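Local coordinates for protein ATP-dependent DNA helicase (PDB 5V9X) that probably unwinds RNA:DNA hybrids, using ATP hydrolysis to move 3'-to-5' along a bound single strand of DNA, at residues R115-P120 and V162-P167; K431-L436 and P863-A868. All blocks are in the same frame, centred on the assembly; numbering follows the deposited sequence.

Interaction 1: residues R115-P120 and V162-P167; sequences RNLRTP and VLITTP. With nucleotides of chain B.
Leu-117 meets Val-162 and Ile-164 through methyl groups alone, and no flat group has a face or an edge in the contact between the two segments. CD1 of Leu-117 is 4.2 Å from Val-162 CG1 and just as far, 4.2 Å, from Ile-164 CD1. The single methyl thus fronts a pair of methyls, one from each strand residue. Extended side chains make this possible: Leu-117 carries CD1 straight on from CA (chi2 175°), while CG1 of Val-162 stands opposite the backbone N (chi1 178°). The two beta-branched residues are two apart on the strand and so share one face of it, whereas Leu-163 points to the other. With 76 Å² buried and no hydrogen bond across, the contact is purely apolar, a light touch within the core of a RecA-like domain.

Just beyond the strand, at the N-cap of helix 167-174, the chemistry changes. Thr-166 OG1 gives a hydrogen bond to OP1 of DC10 of chain B; its very short refined length means little at this resolution. The hydroxyl, placed between the backbone N and the carbonyl carbon (chi1 61°), also caps the helix by accepting from Ser-169 N. A helix start turned to the DNA phosphate in this way is consistent with motif Ib of superfamily 2 helicases, whose Thr-Pro step contacts the backbone of the bound strand.

Leu-117 lies where helix 107-116 gives way to helix 118-130, and Asn-116 beside it hydrogen-bonds Lys-372 of helix 361-372. Strand 162-165 runs parallel between strands 140-143 and 100-103; helix 107-116 covers Ile-164, and Phe-80 of helix 75-88 touches both Leu-117 and Val-162.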
# COMPACT_ATOMS: atom_id res chain seq x y z
N ARG A 115 -8.62 17.41 -14.65
CA ARG A 115 -9.91 17.60 -15.30
C ARG A 115 -10.90 18.30 -14.38
O ARG A 115 -11.66 19.17 -14.82
CB ARG A 115 -10.46 16.25 -15.77
CG ARG A 115 -11.81 16.34 -16.45
CD ARG A 115 -12.12 15.06 -17.19
NE ARG A 115 -13.36 15.18 -17.95
CZ ARG A 115 -13.81 14.27 -18.80
NH1 ARG A 115 -13.13 13.15 -19.01
NH2 ARG A 115 -14.95 14.47 -19.45
N ASN A 116 -10.90 17.94 -13.09
CA ASN A 116 -11.85 18.51 -12.15
C ASN A 116 -11.51 19.94 -11.74
O ASN A 116 -12.39 20.65 -11.23
CB ASN A 116 -11.95 17.63 -10.90
CG ASN A 116 -12.93 16.48 -11.08
OD1 ASN A 116 -12.60 15.46 -11.69
ND2 ASN A 116 -14.14 16.65 -10.56
N LEU A 117 -10.26 20.38 -11.92
CA LEU A 117 -9.94 21.77 -11.66
C LEU A 117 -10.50 22.71 -12.71
O LEU A 117 -10.46 23.93 -12.52
CB LEU A 117 -8.43 21.96 -11.55
CG LEU A 117 -7.75 21.45 -10.28
CD1 LEU A 117 -6.25 21.60 -10.39
CD2 LEU A 117 -8.28 22.19 -9.05
N ARG A 118 -11.02 22.17 -13.82
CA ARG A 118 -11.60 23.03 -14.84
C ARG A 118 -12.90 23.66 -14.36
O ARG A 118 -13.22 24.79 -14.75
CB ARG A 118 -11.83 22.23 -16.12
CG ARG A 118 -10.55 21.69 -16.74
CD ARG A 118 -10.80 21.11 -18.12
NE ARG A 118 -9.64 21.26 -19.00
CZ ARG A 118 -8.71 20.33 -19.19
NH1 ARG A 118 -8.81 19.16 -18.57
NH2 ARG A 118 -7.70 20.56 -20.00
N THR A 119 -13.66 22.97 -13.51
CA THR A 119 -14.90 23.54 -13.00
C THR A 119 -14.68 24.82 -12.19
O THR A 119 -15.36 25.82 -12.47
CB THR A 119 -15.67 22.49 -12.20
OG1 THR A 119 -15.99 21.38 -13.05
CG2 THR A 119 -16.96 23.07 -11.63
N PRO A 120 -13.78 24.87 -11.19
CA PRO A 120 -13.58 26.14 -10.48
C PRO A 120 -12.96 27.23 -11.34
O PRO A 120 -13.43 28.37 -11.30
CB PRO A 120 -12.67 25.75 -9.30
CG PRO A 120 -11.99 24.52 -9.74
CD PRO A 120 -12.99 23.78 -10.57
N VAL A 162 -0.19 25.61 -11.71
CA VAL A 162 -0.51 24.46 -10.88
C VAL A 162 0.14 23.24 -11.52
O VAL A 162 -0.28 22.80 -12.60
CB VAL A 162 -2.02 24.26 -10.73
CG1 VAL A 162 -2.31 23.01 -9.90
CG2 VAL A 162 -2.67 25.49 -10.11
N LEU A 163 1.17 22.70 -10.88
CA LEU A 163 1.83 21.50 -11.35
C LEU A 163 1.28 20.29 -10.60
O LEU A 163 1.33 20.24 -9.37
CB LEU A 163 3.35 21.58 -11.17
CG LEU A 163 4.10 20.38 -11.75
CD1 LEU A 163 3.92 20.32 -13.26
CD2 LEU A 163 5.57 20.42 -11.38
N ILE A 164 0.76 19.33 -11.35
CA ILE A 164 0.27 18.06 -10.81
C ILE A 164 1.28 16.98 -11.20
O ILE A 164 1.67 16.90 -12.37
CB ILE A 164 -1.13 17.72 -11.34
CG1 ILE A 164 -2.14 18.79 -10.91
CG2 ILE A 164 -1.56 16.35 -10.88
CD1 ILE A 164 -3.49 18.65 -11.57
N THR A 165 1.70 16.17 -10.23
CA THR A 165 2.75 15.20 -10.49
C THR A 165 2.68 14.09 -9.45
O THR A 165 1.78 14.05 -8.60
CB THR A 165 4.13 15.87 -10.51
OG1 THR A 165 5.13 14.90 -10.80
CG2 THR A 165 4.42 16.52 -9.16
N THR A 166 3.64 13.18 -9.52
CA THR A 166 3.82 12.07 -8.60
C THR A 166 5.07 12.27 -7.75
O THR A 166 5.90 13.14 -8.05
CB THR A 166 3.94 10.75 -9.38
OG1 THR A 166 5.07 10.80 -10.25
CG2 THR A 166 2.68 10.50 -10.20
N PRO A 167 5.23 11.51 -6.67
CA PRO A 167 6.48 11.61 -5.90
C PRO A 167 7.70 11.23 -6.73
O PRO A 167 8.73 11.91 -6.65
CB PRO A 167 6.26 10.64 -4.73
CG PRO A 167 4.78 10.54 -4.60
CD PRO A 167 4.25 10.64 -5.99
P DC B 10 5.48 8.18 -12.66
OP1 DC B 10 5.88 9.54 -12.21
OP2 DC B 10 4.37 8.01 -13.61
O5' DC B 10 6.75 7.47 -13.30
C5' DC B 10 8.03 7.63 -12.72
C4' DC B 10 9.05 6.80 -13.46
O4' DC B 10 8.91 5.41 -13.10
C3' DC B 10 8.93 6.86 -14.99
O3' DC B 10 10.15 7.27 -15.55
C2' DC B 10 8.59 5.42 -15.39
C1' DC B 10 9.16 4.63 -14.24
N1 DC B 10 8.54 3.29 -14.06
C2 DC B 10 9.35 2.19 -13.76
O2 DC B 10 10.57 2.36 -13.65
N3 DC B 10 8.77 0.97 -13.61
C4 DC B 10 7.44 0.84 -13.74
N4 DC B 10 6.91 -0.37 -13.57
C5 DC B 10 6.60 1.96 -14.04
C6 DC B 10 7.19 3.15 -14.19

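Interaction 2: residues K431-L436 and P863-A868; sequences KHRTDL and PSPFAA. With nucleotides of chain B.
Direct contact between the segments is slight and by van der Waals touch: Thr-434 CG2 lies 4.4 Å from Phe-866 CD1, approaching the ring obliquely. Separately, Arg-433 NH2 is 4.0 Å from Pro-865 CG; the arginine, bent at chi2 (-121°) and chi3, passes its guanidinium by the proline ring on the way to a salt bridge with Glu-671.

The packing on His-432 brings in the DNA. One face of its imidazole is covered by the base of DC3 of chain B, whose N3 stands 3.3 Å above the ring plane and over its centre. On the opposite face Asp-435 CB sits 3.6 Å above it, so the histidine is sandwiched between nucleotide and helix. From the other segment, Ala-868 CB lies 4.0 Å from N1 of DA2 of chain B.

Polar bonds shape each segment and, through Lys-431, reach the DNA. Lys-431 N donates to Asp-435 OD2 at 2.8 Å and nearly straight (172°), on its anti side and 24° out of the carboxylate plane. Ser-864 OG N-caps its helix by accepting from Ala-867 N. Lys-431 NZ bonds OP1 of DC4 of chain B at 3.1 Å and, weakly, O3' of DC3 of chain B.

Two helix starts thus meet beside the tracking strand: helix 433-448, following strand 424-429, and helix 865-870, following edge strand 854-859. Helix 661-676 touches both Arg-433 and Pro-865.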
# COMPACT_ATOMS: atom_id res chain seq x y z
N LYS A 431 -13.48 -15.37 -2.20
CA LYS A 431 -13.00 -16.36 -3.15
C LYS A 431 -13.12 -17.79 -2.62
O LYS A 431 -13.36 -18.71 -3.41
CB LYS A 431 -11.54 -16.09 -3.53
CG LYS A 431 -11.35 -14.87 -4.42
CD LYS A 431 -9.87 -14.55 -4.63
CE LYS A 431 -9.14 -15.66 -5.35
NZ LYS A 431 -7.71 -15.31 -5.62
N HIS A 432 -12.96 -17.98 -1.32
CA HIS A 432 -13.02 -19.31 -0.72
C HIS A 432 -13.50 -19.18 0.72
O HIS A 432 -13.87 -18.09 1.17
CB HIS A 432 -11.65 -20.00 -0.82
CG HIS A 432 -10.52 -19.20 -0.26
ND1 HIS A 432 -9.92 -18.17 -0.95
CD2 HIS A 432 -9.88 -19.27 0.93
CE1 HIS A 432 -8.96 -17.65 -0.21
NE2 HIS A 432 -8.92 -18.30 0.93
N ARG A 433 -13.48 -20.30 1.44
CA ARG A 433 -14.12 -20.37 2.75
C ARG A 433 -13.50 -19.39 3.74
O ARG A 433 -14.20 -18.53 4.30
CB ARG A 433 -14.07 -21.80 3.28
CG ARG A 433 -14.86 -22.79 2.45
CD ARG A 433 -15.94 -23.48 3.27
NE ARG A 433 -15.50 -24.76 3.81
CZ ARG A 433 -16.19 -25.48 4.69
NH1 ARG A 433 -17.37 -25.04 5.12
NH2 ARG A 433 -15.72 -26.64 5.12
N THR A 434 -12.19 -19.50 3.99
CA THR A 434 -11.56 -18.61 4.96
C THR A 434 -11.50 -17.17 4.47
O THR A 434 -11.32 -16.26 5.29
CB THR A 434 -10.16 -19.09 5.31
OG1 THR A 434 -9.32 -19.06 4.15
CG2 THR A 434 -10.21 -20.50 5.89
N ASP A 435 -11.62 -16.94 3.16
CA ASP A 435 -11.71 -15.57 2.67
C ASP A 435 -13.02 -14.93 3.09
O ASP A 435 -13.09 -13.70 3.26
CB ASP A 435 -11.55 -15.53 1.15
CG ASP A 435 -11.43 -14.12 0.61
OD1 ASP A 435 -11.09 -13.20 1.39
OD2 ASP A 435 -11.67 -13.92 -0.60
N LEU A 436 -14.07 -15.73 3.27
CA LEU A 436 -15.36 -15.20 3.73
C LEU A 436 -15.22 -14.54 5.09
O LEU A 436 -15.80 -13.47 5.33
CB LEU A 436 -16.39 -16.32 3.77
CG LEU A 436 -17.75 -16.05 4.42
CD1 LEU A 436 -18.48 -14.93 3.70
CD2 LEU A 436 -18.59 -17.31 4.45
N PRO A 863 -7.13 -33.34 7.66
CA PRO A 863 -7.02 -31.91 7.95
C PRO A 863 -8.38 -31.23 8.12
O PRO A 863 -9.30 -31.44 7.33
CB PRO A 863 -6.28 -31.37 6.72
CG PRO A 863 -5.45 -32.51 6.26
CD PRO A 863 -6.26 -33.75 6.55
N SER A 864 -8.48 -30.42 9.17
CA SER A 864 -9.64 -29.60 9.47
C SER A 864 -9.85 -28.57 8.36
O SER A 864 -8.94 -28.36 7.54
CB SER A 864 -9.46 -28.90 10.82
OG SER A 864 -8.44 -27.92 10.76
N PRO A 865 -11.02 -27.92 8.28
CA PRO A 865 -11.20 -26.87 7.27
C PRO A 865 -10.12 -25.79 7.31
O PRO A 865 -9.64 -25.37 6.25
CB PRO A 865 -12.58 -26.31 7.60
CG PRO A 865 -13.31 -27.45 8.20
CD PRO A 865 -12.28 -28.22 8.99
N PHE A 866 -9.74 -25.34 8.51
CA PHE A 866 -8.70 -24.31 8.60
C PHE A 866 -7.35 -24.85 8.16
O PHE A 866 -6.59 -24.16 7.47
CB PHE A 866 -8.61 -23.78 10.03
CG PHE A 866 -9.71 -22.82 10.40
CD1 PHE A 866 -10.86 -22.73 9.64
CD2 PHE A 866 -9.59 -22.01 11.52
CE1 PHE A 866 -11.87 -21.85 9.98
CE2 PHE A 866 -10.59 -21.13 11.86
CZ PHE A 866 -11.74 -21.05 11.09
N ALA A 867 -7.02 -26.09 8.55
CA ALA A 867 -5.78 -26.70 8.11
C ALA A 867 -5.78 -26.92 6.60
O ALA A 867 -4.77 -26.71 5.93
CB ALA A 867 -5.56 -28.03 8.84
N ALA A 868 -6.93 -27.34 6.05
CA ALA A 868 -7.03 -27.52 4.61
C ALA A 868 -6.78 -26.22 3.87
O ALA A 868 -6.14 -26.21 2.81
CB ALA A 868 -8.41 -28.08 4.25
P DC B 3 -11.47 -22.43 -7.02
OP1 DC B 3 -12.83 -21.89 -7.22
OP2 DC B 3 -10.69 -22.90 -8.19
O5' DC B 3 -10.61 -21.32 -6.25
C5' DC B 3 -10.74 -19.94 -6.63
C4' DC B 3 -9.60 -19.09 -6.09
O4' DC B 3 -9.52 -19.22 -4.65
C3' DC B 3 -8.21 -19.43 -6.63
O3' DC B 3 -7.49 -18.23 -6.91
C2' DC B 3 -7.58 -20.20 -5.47
C1' DC B 3 -8.19 -19.49 -4.28
N1 DC B 3 -8.19 -20.30 -3.03
C2 DC B 3 -7.30 -19.98 -2.00
O2 DC B 3 -6.51 -19.04 -2.14
N3 DC B 3 -7.32 -20.72 -0.86
C4 DC B 3 -8.18 -21.73 -0.74
N4 DC B 3 -8.17 -22.44 0.39
C5 DC B 3 -9.10 -22.07 -1.78
C6 DC B 3 -9.07 -21.33 -2.90
P DA B 2 -13.02 -29.67 -6.91
OP1 DA B 2 -14.46 -29.49 -7.18
OP2 DA B 2 -12.08 -29.92 -8.02
O5' DA B 2 -12.48 -28.41 -6.08
C5' DA B 2 -11.91 -27.29 -6.77
C4' DA B 2 -12.01 -26.03 -5.92
O4' DA B 2 -11.72 -26.35 -4.54
C3' DA B 2 -11.03 -24.92 -6.30
O3' DA B 2 -11.58 -23.65 -5.98
C2' DA B 2 -9.85 -25.24 -5.39
C1' DA B 2 -10.58 -25.64 -4.12
N9 DA B 2 -9.79 -26.50 -3.25
C8 DA B 2 -9.15 -27.66 -3.58
N7 DA B 2 -8.51 -28.22 -2.59
C5 DA B 2 -8.75 -27.38 -1.52
C6 DA B 2 -8.36 -27.41 -0.17
N6 DA B 2 -7.60 -28.38 0.35
N1 DA B 2 -8.77 -26.41 0.64
C2 DA B 2 -9.53 -25.44 0.12
N3 DA B 2 -9.97 -25.30 -1.13
C4 DA B 2 -9.54 -26.31 -1.91
P DC B 4 -7.25 -17.75 -8.42
OP1 DC B 4 -6.88 -16.32 -8.38
OP2 DC B 4 -8.42 -18.18 -9.22
O5' DC B 4 -5.96 -18.58 -8.90
C5' DC B 4 -4.68 -18.31 -8.33
C4' DC B 4 -3.84 -19.57 -8.26
O4' DC B 4 -4.64 -20.64 -7.73
C3' DC B 4 -3.32 -20.08 -9.61
O3' DC B 4 -1.96 -19.69 -9.79
C2' DC B 4 -3.46 -21.61 -9.53
C1' DC B 4 -4.10 -21.87 -8.16
N1 DC B 4 -5.20 -22.88 -8.19
C2 DC B 4 -4.91 -24.23 -7.94
O2 DC B 4 -3.75 -24.56 -7.70
N3 DC B 4 -5.92 -25.13 -7.98
C4 DC B 4 -7.17 -24.73 -8.25
N4 DC B 4 -8.13 -25.66 -8.27
C5 DC B 4 -7.48 -23.36 -8.50
C6 DC B 4 -6.47 -22.48 -8.47

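Interaction 1 is a core contact and interaction 2 a surface one; their centres lie 45 Å apart, on opposite sides of the centre of the chain, and they share no helix or strand. The first joins elements of one domain and relies on methyl groups. The second ties the helix after strand 424-429 of the second RecA-like domain to the C-terminal region, where polar and charged groups bond to neighbouring parts of the chain and to the DNA. Both follow one principle: a modest contact within the chain accompanies a grip on the same DNA strand, by a threonine hydroxyl at residues 162-167 and by Lys-431 and His-432, with Ala-868 touching a base.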